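Local coordinates for uncharacterized protein (Pyrococcus horikoshii, PDB 1ZJJ) that probably acts as a magnesium-dependent phosphatase of the haloacid dehalogenase superfamily, though its substrate is not established, at residues V2-D7 with R32-A37; E204-G209 with G223-M228; F36-N41 with S63-T68; T214-A219 with Y244-V249. All blocks are in the same frame, centred on the assembly; numbering follows the deposited sequence.

Contact 1 of 4, residues V2-D7 with R32-A37. With MG (magnesium ion), chain D.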
loop_
_atom_site.group_PDB
_atom_site.type_symbol
_atom_site.label_atom_id
_atom_site.label_comp_id
_atom_site.label_asym_id
_atom_site.label_seq_id
_atom_site.Cartn_x
_atom_site.Cartn_y
_atom_site.Cartn_z
ATOM N N VAL B 2 -28.141 -19.691 -21.700
ATOM C CA VAL B 2 -27.038 -19.523 -20.771
ATOM C C VAL B 2 -25.676 -19.293 -21.430
ATOM O O VAL B 2 -25.346 -19.908 -22.443
ATOM C CB VAL B 2 -26.933 -20.763 -19.864
ATOM C CG1 VAL B 2 -25.702 -20.659 -18.952
ATOM C CG2 VAL B 2 -28.191 -20.903 -19.020
ATOM N N ALA B 3 -24.898 -18.404 -20.817
ATOM C CA ALA B 3 -23.543 -18.080 -21.247
ATOM C C ALA B 3 -22.696 -18.311 -19.999
ATOM O O ALA B 3 -23.075 -17.899 -18.903
ATOM C CB ALA B 3 -23.443 -16.611 -21.714
ATOM N N ILE B 4 -21.561 -18.978 -20.153
ATOM C CA ILE B 4 -20.730 -19.266 -18.999
ATOM C C ILE B 4 -19.420 -18.489 -19.019
ATOM O O ILE B 4 -18.685 -18.496 -20.005
ATOM C CB ILE B 4 -20.444 -20.790 -18.900
ATOM C CG1 ILE B 4 -21.766 -21.575 -18.978
ATOM C CG2 ILE B 4 -19.727 -21.105 -17.587
ATOM C CD1 ILE B 4 -21.602 -23.086 -19.000
ATOM N N ILE B 5 -19.147 -17.807 -17.915
ATOM C CA ILE B 5 -17.932 -17.017 -17.768
ATOM C C ILE B 5 -16.975 -17.770 -16.833
ATOM O O ILE B 5 -17.361 -18.154 -15.725
ATOM C CB ILE B 5 -18.259 -15.635 -17.151
ATOM C CG1 ILE B 5 -19.443 -14.996 -17.886
ATOM C CG2 ILE B 5 -17.027 -14.730 -17.210
ATOM C CD1 ILE B 5 -19.236 -14.815 -19.376
ATOM N N PHE B 6 -15.738 -17.988 -17.279
ATOM C CA PHE B 6 -14.749 -18.701 -16.469
ATOM C C PHE B 6 -13.553 -17.872 -16.035
ATOM O O PHE B 6 -12.938 -17.172 -16.844
ATOM C CB PHE B 6 -14.141 -19.898 -17.212
ATOM C CG PHE B 6 -15.131 -20.939 -17.652
ATOM C CD1 PHE B 6 -15.843 -20.778 -18.831
ATOM C CD2 PHE B 6 -15.313 -22.103 -16.908
ATOM C CE1 PHE B 6 -16.718 -21.765 -19.274
ATOM C CE2 PHE B 6 -16.189 -23.098 -17.341
ATOM C CZ PHE B 6 -16.892 -22.925 -18.528
ATOM N N ASP B 7 -13.213 -17.979 -14.757
ATOM C CA ASP B 7 -12.011 -17.333 -14.252
ATOM C C ASP B 7 -10.965 -18.286 -14.822
ATOM O O ASP B 7 -11.313 -19.398 -15.224
ATOM C CB ASP B 7 -11.963 -17.378 -12.730
ATOM C CG ASP B 7 -10.585 -17.067 -12.193
ATOM O OD1 ASP B 7 -10.113 -15.922 -12.355
ATOM O OD2 ASP B 7 -9.973 -17.984 -11.623
ATOM N N ARG B 32 -23.091 -27.761 -27.703
ATOM C CA ARG B 32 -24.391 -27.356 -27.185
ATOM C C ARG B 32 -24.719 -25.915 -27.544
ATOM O O ARG B 32 -25.787 -25.408 -27.197
ATOM C CB ARG B 32 -24.434 -27.544 -25.664
ATOM C CG ARG B 32 -24.416 -29.009 -25.225
ATOM C CD ARG B 32 -25.535 -29.786 -25.905
ATOM N NE ARG B 32 -25.472 -31.221 -25.636
ATOM C CZ ARG B 32 -25.919 -31.805 -24.532
ATOM N NH1 ARG B 32 -26.476 -31.084 -23.567
ATOM N NH2 ARG B 32 -25.813 -33.118 -24.394
ATOM N N GLY B 33 -23.797 -25.270 -28.249
ATOM C CA GLY B 33 -23.994 -23.889 -28.652
ATOM C C GLY B 33 -23.886 -22.893 -27.513
ATOM O O GLY B 33 -24.187 -21.715 -27.690
ATOM N N ILE B 34 -23.448 -23.361 -26.347
ATOM C CA ILE B 34 -23.312 -22.520 -25.160
ATOM C C ILE B 34 -22.171 -21.504 -25.267
ATOM O O ILE B 34 -21.001 -21.874 -25.332
ATOM C CB ILE B 34 -23.094 -23.400 -23.899
ATOM C CG1 ILE B 34 -24.299 -24.328 -23.706
ATOM C CG2 ILE B 34 -22.922 -22.534 -22.668
ATOM C CD1 ILE B 34 -24.086 -25.424 -22.682
ATOM N N PRO B 35 -22.504 -20.202 -25.305
ATOM C CA PRO B 35 -21.474 -19.162 -25.402
ATOM C C PRO B 35 -20.683 -19.102 -24.100
ATOM O O PRO B 35 -21.225 -19.356 -23.025
ATOM C CB PRO B 35 -22.281 -17.883 -25.619
ATOM C CG PRO B 35 -23.563 -18.367 -26.234
ATOM C CD PRO B 35 -23.848 -19.615 -25.434
ATOM N N PHE B 36 -19.406 -18.760 -24.192
ATOM C CA PHE B 36 -18.581 -18.666 -22.998
ATOM C C PHE B 36 -17.458 -17.666 -23.190
ATOM O O PHE B 36 -17.140 -17.271 -24.317
ATOM C CB PHE B 36 -18.006 -20.045 -22.640
ATOM C CG PHE B 36 -17.091 -20.609 -23.686
ATOM C CD1 PHE B 36 -15.732 -20.315 -23.673
ATOM C CD2 PHE B 36 -17.596 -21.400 -24.718
ATOM C CE1 PHE B 36 -14.883 -20.799 -24.674
ATOM C CE2 PHE B 36 -16.759 -21.886 -25.716
ATOM C CZ PHE B 36 -15.399 -21.585 -25.696
ATOM N N ALA B 37 -16.871 -17.246 -22.079
ATOM C CA ALA B 37 -15.762 -16.303 -22.118
ATOM C C ALA B 37 -14.906 -16.507 -20.883
ATOM O O ALA B 37 -15.383 -16.999 -19.860
ATOM C CB ALA B 37 -16.285 -14.877 -22.169
HETATM MG MG MG D . -8.516 -17.833 -10.037
HETATM O O HOH W 1 -7.306 -16.449 -10.937
HETATM O O HOH W 2 -9.661 -16.231 -9.176
HETATM O O HOH W 3 -7.190 -18.007 -8.345
#
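Residues 2-6 and 36-37 run as parallel neighbouring strands, Ile4 paired with Phe36 and Ile5 with Ala37, and three backbone hydrogen bonds join them. Phe6 N donates to Ala37 O (2.8 Å), meeting the carbonyl almost head-on; Ile4 N donates to Pro35 O and Ala37 N to Ile4 O, both lying in the carbonyl planes. The CA hydrogens of Ala3, Ile5 and Phe36 make contacts with these same oxygens. On the face carrying Ile4 and Phe36, the Ile4 side chain has CG1 anti to the carbonyl carbon (chi1 -51°), and its terminal CD1 crosses Ile34 obliquely to rest on CG2 of Ile34 (3.9 Å). Phe6 presents the rim of its ring: CE1 lies 4.0 Å from CB of Phe36, which sits in the ring plane. Phe36 holds CG in the crowded position between N and carbonyl carbon (chi1 63°), so that its ring leads away from strand 2-6 toward Ile26 and Leu29 of helix 22-31. On the other face Ile5 CD1 bends over to touch Ala37 CB (4.1 Å), beside Phe200. Just past the strand, Asp7 turns away with CG anti to its backbone N, and OD2 binds magnesium at 2.2 Å; three waters, the backbone O of Asp9 and OD1 of Asp210 complete six ligands. Its OD1 takes a hydrogen bond from one of the metal-bound waters and a salt bridge from Lys187. With cations on both carboxylate oxygens, Asp7 would be expected to remain ionised, at the end of a strand paired through backbone bonds and apolar side chains, as in the haloacid dehalogenase DxD motif.

Contact 2 of 4, residues E204-G209 with G223-M228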
loop_
_atom_site.group_PDB
_atom_site.type_symbol
_atom_site.label_atom_id
_atom_site.label_comp_id
_atom_site.label_asym_id
_atom_site.label_seq_id
_atom_site.Cartn_x
_atom_site.Cartn_y
_atom_site.Cartn_z
ATOM N N GLU B 204 -28.486 -15.635 -19.692
ATOM C CA GLU B 204 -28.507 -15.931 -18.263
ATOM C C GLU B 204 -27.032 -16.216 -18.062
ATOM O O GLU B 204 -26.489 -17.112 -18.700
ATOM C CB GLU B 204 -29.316 -17.190 -17.983
ATOM C CG GLU B 204 -29.030 -17.766 -16.622
ATOM C CD GLU B 204 -29.776 -19.056 -16.371
ATOM O OE1 GLU B 204 -29.492 -19.691 -15.337
ATOM O OE2 GLU B 204 -30.643 -19.438 -17.199
ATOM N N LEU B 205 -26.387 -15.459 -17.190
ATOM C CA LEU B 205 -24.956 -15.613 -16.963
ATOM C C LEU B 205 -24.565 -16.484 -15.785
ATOM O O LEU B 205 -25.173 -16.408 -14.719
ATOM C CB LEU B 205 -24.312 -14.233 -16.775
ATOM C CG LEU B 205 -24.519 -13.192 -17.876
ATOM C CD1 LEU B 205 -23.875 -11.873 -17.457
ATOM C CD2 LEU B 205 -23.918 -13.704 -19.176
ATOM N N TRP B 206 -23.541 -17.309 -15.998
ATOM C CA TRP B 206 -22.988 -18.181 -14.964
ATOM C C TRP B 206 -21.525 -17.772 -14.785
ATOM O O TRP B 206 -20.831 -17.491 -15.763
ATOM C CB TRP B 206 -23.014 -19.648 -15.389
ATOM C CG TRP B 206 -24.360 -20.306 -15.400
ATOM C CD1 TRP B 206 -25.583 -19.707 -15.263
ATOM C CD2 TRP B 206 -24.616 -21.698 -15.617
ATOM N NE1 TRP B 206 -26.583 -20.644 -15.389
ATOM C CE2 TRP B 206 -26.018 -21.873 -15.608
ATOM C CE3 TRP B 206 -23.793 -22.814 -15.822
ATOM C CZ2 TRP B 206 -26.620 -23.123 -15.796
ATOM C CZ3 TRP B 206 -24.390 -24.058 -16.011
ATOM C CH2 TRP B 206 -25.792 -24.200 -15.998
ATOM N N MET B 207 -21.064 -17.740 -13.542
ATOM C CA MET B 207 -19.679 -17.381 -13.237
ATOM C C MET B 207 -19.015 -18.570 -12.553
ATOM O O MET B 207 -19.510 -19.073 -11.547
ATOM C CB MET B 207 -19.635 -16.172 -12.302
ATOM C CG MET B 207 -18.233 -15.710 -11.919
ATOM S SD MET B 207 -17.331 -15.035 -13.325
ATOM C CE MET B 207 -15.655 -15.650 -13.000
ATOM N N VAL B 208 -17.897 -19.023 -13.104
ATOM C CA VAL B 208 -17.175 -20.151 -12.534
ATOM C C VAL B 208 -15.800 -19.681 -12.066
ATOM O O VAL B 208 -14.986 -19.217 -12.873
ATOM C CB VAL B 208 -16.989 -21.276 -13.573
ATOM C CG1 VAL B 208 -16.224 -22.422 -12.955
ATOM C CG2 VAL B 208 -18.343 -21.737 -14.109
ATOM N N GLY B 209 -15.540 -19.793 -10.765
ATOM C CA GLY B 209 -14.258 -19.352 -10.233
ATOM C C GLY B 209 -13.771 -20.142 -9.037
ATOM O O GLY B 209 -14.458 -21.044 -8.554
ATOM N N GLY B 223 -25.982 -10.959 -9.864
ATOM C CA GLY B 223 -26.965 -11.976 -10.207
ATOM C C GLY B 223 -26.572 -13.070 -11.178
ATOM O O GLY B 223 -27.396 -13.538 -11.968
ATOM N N MET B 224 -25.314 -13.481 -11.131
ATOM C CA MET B 224 -24.834 -14.552 -11.989
ATOM C C MET B 224 -24.835 -15.800 -11.123
ATOM O O MET B 224 -24.596 -15.713 -9.916
ATOM C CB MET B 224 -23.399 -14.283 -12.438
ATOM C CG MET B 224 -23.184 -12.964 -13.131
ATOM S SD MET B 224 -21.424 -12.633 -13.245
ATOM C CE MET B 224 -20.946 -13.718 -14.613
ATOM N N LYS B 225 -25.106 -16.958 -11.715
ATOM C CA LYS B 225 -25.077 -18.188 -10.936
ATOM C C LYS B 225 -23.644 -18.313 -10.432
ATOM O O LYS B 225 -22.698 -18.285 -11.224
ATOM C CB LYS B 225 -25.435 -19.396 -11.806
ATOM C CG LYS B 225 -25.389 -20.727 -11.058
ATOM C CD LYS B 225 -25.656 -21.907 -11.982
ATOM C CE LYS B 225 -27.104 -21.953 -12.434
ATOM N NZ LYS B 225 -28.014 -22.237 -11.289
ATOM N N ALA B 226 -23.486 -18.441 -9.118
ATOM C CA ALA B 226 -22.162 -18.534 -8.504
ATOM C C ALA B 226 -21.662 -19.972 -8.362
ATOM O O ALA B 226 -22.048 -20.700 -7.439
ATOM C CB ALA B 226 -22.178 -17.837 -7.131
ATOM N N ILE B 227 -20.791 -20.374 -9.279
ATOM C CA ILE B 227 -20.241 -21.723 -9.267
ATOM C C ILE B 227 -18.781 -21.717 -8.854
ATOM O O ILE B 227 -17.946 -21.080 -9.493
ATOM C CB ILE B 227 -20.332 -22.380 -10.657
ATOM C CG1 ILE B 227 -21.766 -22.290 -11.190
ATOM C CG2 ILE B 227 -19.868 -23.834 -10.567
ATOM C CD1 ILE B 227 -21.912 -22.746 -12.633
ATOM N N MET B 228 -18.467 -22.426 -7.780
ATOM C CA MET B 228 -17.092 -22.489 -7.323
ATOM C C MET B 228 -16.517 -23.877 -7.560
ATOM O O MET B 228 -17.196 -24.889 -7.363
ATOM C CB MET B 228 -16.999 -22.144 -5.833
ATOM C CG MET B 228 -15.567 -22.008 -5.334
ATOM S SD MET B 228 -15.426 -21.566 -3.584
ATOM C CE MET B 228 -14.895 -23.111 -2.876
HETATM O O HOH W 4 -28.022 -15.841 -13.655
#
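Strand 204-209 pairs in parallel with 225-228 through four backbone hydrogen bonds, the straightest from Met207 N to Lys225 O (2.9 Å, 173°). The tight part is around Trp206. Lys225, bent at chi3 and chi4, lays its chain over one face of the indole, CD 3.6 Å from the centroid of the five-membered ring (CH-pi) and CE 3.3 Å from Trp206 NE1. Trp206 NE1 donates in the ring plane to OE1 of Glu204 (3.1 Å), from above the carboxylate plane; this bond, with the packing on the ring, helps set the indole's rotation. Ile227 CD1 adds contacts to Trp206 CE3 and Val208 CG2. On the opposite face, that of Met207, Met224 CE presses on Met207 CB (3.6 Å). An alanine at Trp206 would remove the indole face and the N-H to Glu204, and would probably leave the Lys225 chain and the Glu204 carboxylate less well ordered. The looser end is the entry to the strands, where Glu204 and Gly223 are exposed and a water bridges Leu205 O and Gly223 O. Helix 212-221, connecting the strands in a beta-alpha-beta unit, covers Met207 and Ala226, helix 256-261 covers Trp206, Val208 and Lys225, and strand 2-6 lies beyond 204-209.

Contact 3 of 4, residues F36-N41 with S63-T68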
loop_
_atom_site.group_PDB
_atom_site.type_symbol
_atom_site.label_atom_id
_atom_site.label_comp_id
_atom_site.label_asym_id
_atom_site.label_seq_id
_atom_site.Cartn_x
_atom_site.Cartn_y
_atom_site.Cartn_z
ATOM N N PHE B 36 -19.406 -18.760 -24.192
ATOM C CA PHE B 36 -18.581 -18.666 -22.998
ATOM C C PHE B 36 -17.458 -17.666 -23.190
ATOM O O PHE B 36 -17.140 -17.271 -24.317
ATOM C CB PHE B 36 -18.006 -20.045 -22.640
ATOM C CG PHE B 36 -17.091 -20.609 -23.686
ATOM C CD1 PHE B 36 -15.732 -20.315 -23.673
ATOM C CD2 PHE B 36 -17.596 -21.400 -24.718
ATOM C CE1 PHE B 36 -14.883 -20.799 -24.674
ATOM C CE2 PHE B 36 -16.759 -21.886 -25.716
ATOM C CZ PHE B 36 -15.399 -21.585 -25.696
ATOM N N ALA B 37 -16.871 -17.246 -22.079
ATOM C CA ALA B 37 -15.762 -16.303 -22.118
ATOM C C ALA B 37 -14.906 -16.507 -20.883
ATOM O O ALA B 37 -15.383 -16.999 -19.860
ATOM C CB ALA B 37 -16.285 -14.877 -22.169
ATOM N N PHE B 38 -13.634 -16.148 -20.992
ATOM C CA PHE B 38 -12.713 -16.273 -19.878
ATOM C C PHE B 38 -12.539 -14.863 -19.314
ATOM O O PHE B 38 -12.457 -13.884 -20.068
ATOM C CB PHE B 38 -11.389 -16.873 -20.361
ATOM C CG PHE B 38 -11.525 -18.268 -20.942
ATOM C CD1 PHE B 38 -12.679 -19.021 -20.732
ATOM C CD2 PHE B 38 -10.488 -18.836 -21.674
ATOM C CE1 PHE B 38 -12.798 -20.321 -21.242
ATOM C CE2 PHE B 38 -10.595 -20.135 -22.188
ATOM C CZ PHE B 38 -11.755 -20.878 -21.970
ATOM N N LEU B 39 -12.494 -14.757 -17.993
ATOM C CA LEU B 39 -12.403 -13.455 -17.353
ATOM C C LEU B 39 -11.361 -13.416 -16.245
ATOM O O LEU B 39 -11.599 -13.934 -15.153
ATOM C CB LEU B 39 -13.787 -13.095 -16.782
ATOM C CG LEU B 39 -14.019 -11.693 -16.200
ATOM C CD1 LEU B 39 -14.042 -10.695 -17.345
ATOM C CD2 LEU B 39 -15.341 -11.638 -15.434
ATOM N N THR B 40 -10.214 -12.793 -16.524
ATOM C CA THR B 40 -9.144 -12.693 -15.536
ATOM C C THR B 40 -8.884 -11.263 -15.044
ATOM O O THR B 40 -8.916 -10.310 -15.830
ATOM C CB THR B 40 -7.815 -13.254 -16.090
ATOM O OG1 THR B 40 -6.794 -13.129 -15.094
ATOM C CG2 THR B 40 -7.383 -12.497 -17.340
ATOM N N ASN B 41 -8.636 -11.129 -13.739
ATOM C CA ASN B 41 -8.332 -9.857 -13.104
ATOM C C ASN B 41 -6.891 -9.435 -13.383
ATOM O O ASN B 41 -6.482 -8.313 -13.116
ATOM C CB ASN B 41 -8.547 -10.012 -11.597
ATOM C CG ASN B 41 -9.897 -9.459 -11.224
ATOM O OD1 ASN B 41 -10.681 -9.034 -12.068
ATOM N ND2 ASN B 41 -10.172 -9.473 -9.908
ATOM N N SER B 63 -8.663 -15.387 -28.820
ATOM C CA SER B 63 -8.336 -14.335 -27.868
ATOM C C SER B 63 -9.535 -13.383 -27.761
ATOM O O SER B 63 -9.606 -12.558 -26.852
ATOM C CB SER B 63 -7.103 -13.559 -28.341
ATOM O OG SER B 63 -7.371 -12.905 -29.571
ATOM N N SER B 64 -10.486 -13.508 -28.681
ATOM C CA SER B 64 -11.657 -12.635 -28.654
ATOM C C SER B 64 -12.607 -12.907 -27.484
ATOM O O SER B 64 -13.412 -12.048 -27.130
ATOM C CB SER B 64 -12.430 -12.708 -29.978
ATOM O OG SER B 64 -13.112 -13.939 -30.121
ATOM N N ILE B 65 -12.534 -14.090 -26.880
ATOM C CA ILE B 65 -13.405 -14.360 -25.744
ATOM C C ILE B 65 -12.630 -14.308 -24.428
ATOM O O ILE B 65 -13.136 -14.712 -23.383
ATOM C CB ILE B 65 -14.147 -15.725 -25.888
ATOM C CG1 ILE B 65 -13.153 -16.874 -26.063
ATOM C CG2 ILE B 65 -15.097 -15.669 -27.068
ATOM C CD1 ILE B 65 -12.527 -17.355 -24.782
ATOM N N ILE B 66 -11.397 -13.811 -24.489
ATOM C CA ILE B 66 -10.554 -13.677 -23.299
ATOM C C ILE B 66 -10.579 -12.223 -22.825
ATOM O O ILE B 66 -10.037 -11.336 -23.485
ATOM C CB ILE B 66 -9.083 -14.065 -23.582
ATOM C CG1 ILE B 66 -9.005 -15.528 -24.027
ATOM C CG2 ILE B 66 -8.228 -13.834 -22.324
ATOM C CD1 ILE B 66 -7.594 -16.007 -24.361
ATOM N N ILE B 67 -11.210 -11.985 -21.680
ATOM C CA ILE B 67 -11.312 -10.637 -21.128
ATOM C C ILE B 67 -10.376 -10.465 -19.942
ATOM O O ILE B 67 -10.492 -11.167 -18.938
ATOM C CB ILE B 67 -12.749 -10.346 -20.660
ATOM C CG1 ILE B 67 -13.724 -10.604 -21.807
ATOM C CG2 ILE B 67 -12.859 -8.906 -20.165
ATOM C CD1 ILE B 67 -15.165 -10.555 -21.383
ATOM N N THR B 68 -9.446 -9.526 -20.072
ATOM C CA THR B 68 -8.486 -9.237 -19.020
ATOM C C THR B 68 -8.912 -7.931 -18.354
ATOM O O THR B 68 -9.654 -7.138 -18.948
ATOM C CB THR B 68 -7.076 -9.043 -19.593
ATOM O OG1 THR B 68 -7.084 -7.927 -20.496
ATOM C CG2 THR B 68 -6.626 -10.291 -20.351
#
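The carbonyl oxygen of Ile67 is held from strand 36-40 by one hydrogen bond and one weaker CA-H...O contact: Thr40 N donates to it at 2.9 Å, nearly along the C=O axis, and CA of Leu39 approaches at 3.4 Å. Two further backbone bonds, Phe38 N to Ile65 O (2.8 Å) and Ile67 N to Phe38 O, complete this parallel pairing. Ile65 carries much of the apolar contact. With CG1 in the crowded position between N and carbonyl carbon (chi1 57°), it runs alongside Phe38 and places CD1 over one face of that ring, 4.1 Å from the centroid, shifted toward the rim; the same methyl reaches CE1 of Phe36. On the face bearing Leu39 and Ile67, Leu39 CD1 crosses to Ile67 CG2 (3.5 Å). Thr40 and Thr68 lie side by side and meet through their CG2 methyls (3.8 Å); Thr40 OG1 bonds Asn42 N, and Thr68, at the N-cap of helix 69-80, caps Leu71 N. Helix 47-56 bridges the two strands, a beta-alpha-beta crossover of the Rossmann-like haloacid dehalogenase core, and the Thr40 side chain, near the strand's C-terminal end and about 7 Å from the magnesium, is placed consistently with the family's second motif.

Contact 4 of 4, residues T214-A219 with Y244-V249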
loop_
_atom_site.group_PDB
_atom_site.type_symbol
_atom_site.label_atom_id
_atom_site.label_comp_id
_atom_site.label_asym_id
_atom_site.label_seq_id
_atom_site.Cartn_x
_atom_site.Cartn_y
_atom_site.Cartn_z
ATOM N N THR B 214 -13.395 -12.560 -5.093
ATOM C CA THR B 214 -13.518 -11.916 -6.398
ATOM C C THR B 214 -14.554 -12.611 -7.279
ATOM O O THR B 214 -15.590 -12.032 -7.609
ATOM C CB THR B 214 -12.170 -11.879 -7.161
ATOM O OG1 THR B 214 -11.623 -13.198 -7.240
ATOM C CG2 THR B 214 -11.190 -10.956 -6.468
ATOM N N ASP B 215 -14.278 -13.861 -7.640
ATOM C CA ASP B 215 -15.181 -14.618 -8.497
ATOM C C ASP B 215 -16.600 -14.781 -7.951
ATOM O O ASP B 215 -17.568 -14.372 -8.591
ATOM C CB ASP B 215 -14.579 -15.993 -8.790
ATOM C CG ASP B 215 -13.234 -15.898 -9.471
ATOM O OD1 ASP B 215 -13.108 -15.090 -10.414
ATOM O OD2 ASP B 215 -12.309 -16.627 -9.073
ATOM N N ILE B 216 -16.728 -15.372 -6.770
ATOM C CA ILE B 216 -18.053 -15.587 -6.206
ATOM C C ILE B 216 -18.733 -14.285 -5.786
ATOM O O ILE B 216 -19.938 -14.123 -5.974
ATOM C CB ILE B 216 -17.989 -16.571 -5.019
ATOM C CG1 ILE B 216 -17.318 -17.869 -5.474
ATOM C CG2 ILE B 216 -19.390 -16.874 -4.505
ATOM C CD1 ILE B 216 -17.960 -18.500 -6.709
ATOM N N ALA B 217 -17.962 -13.351 -5.235
ATOM C CA ALA B 217 -18.525 -12.072 -4.819
ATOM C C ALA B 217 -19.118 -11.374 -6.042
ATOM O O ALA B 217 -20.175 -10.754 -5.978
ATOM C CB ALA B 217 -17.442 -11.211 -4.191
ATOM N N PHE B 218 -18.416 -11.508 -7.162
ATOM C CA PHE B 218 -18.808 -10.921 -8.434
ATOM C C PHE B 218 -20.163 -11.472 -8.883
ATOM O O PHE B 218 -21.084 -10.718 -9.182
ATOM C CB PHE B 218 -17.727 -11.254 -9.468
ATOM C CG PHE B 218 -17.933 -10.627 -10.818
ATOM C CD1 PHE B 218 -18.051 -9.250 -10.957
ATOM C CD2 PHE B 218 -17.935 -11.419 -11.965
ATOM C CE1 PHE B 218 -18.164 -8.667 -12.224
ATOM C CE2 PHE B 218 -18.045 -10.852 -13.231
ATOM C CZ PHE B 218 -18.160 -9.470 -13.362
ATOM N N ALA B 219 -20.276 -12.796 -8.918
ATOM C CA ALA B 219 -21.507 -13.457 -9.348
ATOM C C ALA B 219 -22.715 -13.028 -8.523
ATOM O O ALA B 219 -23.764 -12.700 -9.077
ATOM C CB ALA B 219 -21.339 -14.953 -9.271
ATOM N N TYR B 244 -19.694 -14.353 0.890
ATOM C CA TYR B 244 -20.127 -14.794 -0.428
ATOM C C TYR B 244 -20.343 -16.303 -0.422
ATOM O O TYR B 244 -19.457 -17.062 -0.037
ATOM C CB TYR B 244 -19.059 -14.404 -1.449
ATOM C CG TYR B 244 -18.525 -13.031 -1.168
ATOM C CD1 TYR B 244 -19.295 -11.897 -1.417
ATOM C CD2 TYR B 244 -17.291 -12.873 -0.554
ATOM C CE1 TYR B 244 -18.848 -10.633 -1.048
ATOM C CE2 TYR B 244 -16.828 -11.623 -0.177
ATOM C CZ TYR B 244 -17.608 -10.506 -0.425
ATOM O OH TYR B 244 -17.136 -9.274 -0.041
ATOM N N LYS B 245 -21.536 -16.712 -0.849
ATOM C CA LYS B 245 -21.947 -18.116 -0.913
ATOM C C LYS B 245 -22.203 -18.641 -2.334
ATOM O O LYS B 245 -23.051 -18.139 -3.061
ATOM C CB LYS B 245 -23.208 -18.327 -0.064
ATOM C CG LYS B 245 -22.955 -18.658 1.390
ATOM C CD LYS B 245 -22.096 -17.595 2.058
ATOM C CE LYS B 245 -22.375 -17.542 3.552
ATOM N NZ LYS B 245 -21.295 -18.095 4.402
ATOM N N PRO B 246 -21.465 -19.684 -2.737
ATOM C CA PRO B 246 -21.639 -20.256 -4.076
ATOM C C PRO B 246 -23.007 -20.914 -4.195
ATOM O O PRO B 246 -23.508 -21.466 -3.217
ATOM C CB PRO B 246 -20.513 -21.287 -4.176
ATOM C CG PRO B 246 -19.478 -20.793 -3.228
ATOM C CD PRO B 246 -20.323 -20.299 -2.047
ATOM N N ASP B 247 -23.600 -20.857 -5.385
ATOM C CA ASP B 247 -24.891 -21.480 -5.628
ATOM C C ASP B 247 -24.637 -22.952 -5.907
ATOM O O ASP B 247 -25.510 -23.795 -5.722
ATOM C CB ASP B 247 -25.577 -20.856 -6.843
ATOM C CG ASP B 247 -25.936 -19.414 -6.629
ATOM O OD1 ASP B 247 -26.544 -19.116 -5.580
ATOM O OD2 ASP B 247 -25.623 -18.583 -7.509
ATOM N N LEU B 248 -23.427 -23.254 -6.356
ATOM C CA LEU B 248 -23.055 -24.620 -6.685
ATOM C C LEU B 248 -21.556 -24.803 -6.506
ATOM O O LEU B 248 -20.771 -23.902 -6.821
ATOM C CB LEU B 248 -23.443 -24.923 -8.136
ATOM C CG LEU B 248 -23.073 -26.282 -8.738
ATOM C CD1 LEU B 248 -24.007 -27.361 -8.211
ATOM C CD2 LEU B 248 -23.183 -26.202 -10.254
ATOM N N VAL B 249 -21.164 -25.961 -5.985
ATOM C CA VAL B 249 -19.757 -26.277 -5.782
ATOM C C VAL B 249 -19.442 -27.548 -6.560
ATOM O O VAL B 249 -20.144 -28.553 -6.435
ATOM C CB VAL B 249 -19.426 -26.514 -4.289
ATOM C CG1 VAL B 249 -17.941 -26.802 -4.130
ATOM C CG2 VAL B 249 -19.823 -25.302 -3.464
#
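Helix 212-221, the connection of a beta-alpha-beta unit in the Rossmann-like core, is covered here by the loop that leads into edge strand 248-250. Its residues Ile216 and Ala217 meet Tyr244 and Pro246, and no hydrogen bond crosses between the two segments. Ala217 sends its methyl onto one face of the phenol ring: CB lies 3.5 Å from the centroid of the Tyr244 ring, 16° off the normal and displaced toward the rim, so that its nearest atom is Tyr244 CD1 at 3.4 Å. This is a close CH-pi contact, and the backbone CA of Ala217 also approaches CD1. Tyr244 has CG anti to its carbonyl carbon (chi1 -41°), which brings the ring over the helix. Toward the loop, Ile216 uses one branch, CG2. Anti to the backbone N, it fits between Tyr244 CB (3.9 Å) and Pro246 CG (4.1 Å), and the Ile216 and Tyr244 side chains slide past each other in opposite directions. CG2 also touches Ala226 of strand 225-229, and CD1 packs on Met228 of the same strand. An alanine in place of Tyr244 would remove the ring over Ala217 and would probably loosen the loop's hold on the helix. Between Tyr244 and Pro246, Lys245 O accepts a bond from Lys220 NZ, further along the same helix; Asp247 OD2 accepts from Ala226 N, while Lys245 NZ turns back to the carbonyls of Ser242 and Ile239. Between the segments, then, cohesion rests on dispersion and close fit, while directional bonds tie the loop to the helix through Lys220 and to the sheet through Asp247.

How the contacts relate
Contacts 1, 2 and 3 belong to one parallel sheet, and contact 4 packs a helix and the loop before its edge strand against it. Strand 36-40 serves contacts 1 and 3, linked by a probable hydrogen bond, Phe6 O to Leu39 N (2.7 Å). Probable backbone hydrogen bonds join contacts 1 and 2, Ile5 N to Trp206 O (2.8 Å), and contacts 2 and 4, Asp247 N to Ala226 O (2.6 Å). The C-terminal strand ends converge on magnesium: Asp7 of contact 1 binds it, the nearest part of Gly209 (contact 2) lies about 6 Å from the ion and the Thr40 side chain (contact 3) about 7 Å. Lys187 salt-bridges Asp7 and Asp215 of contact 4.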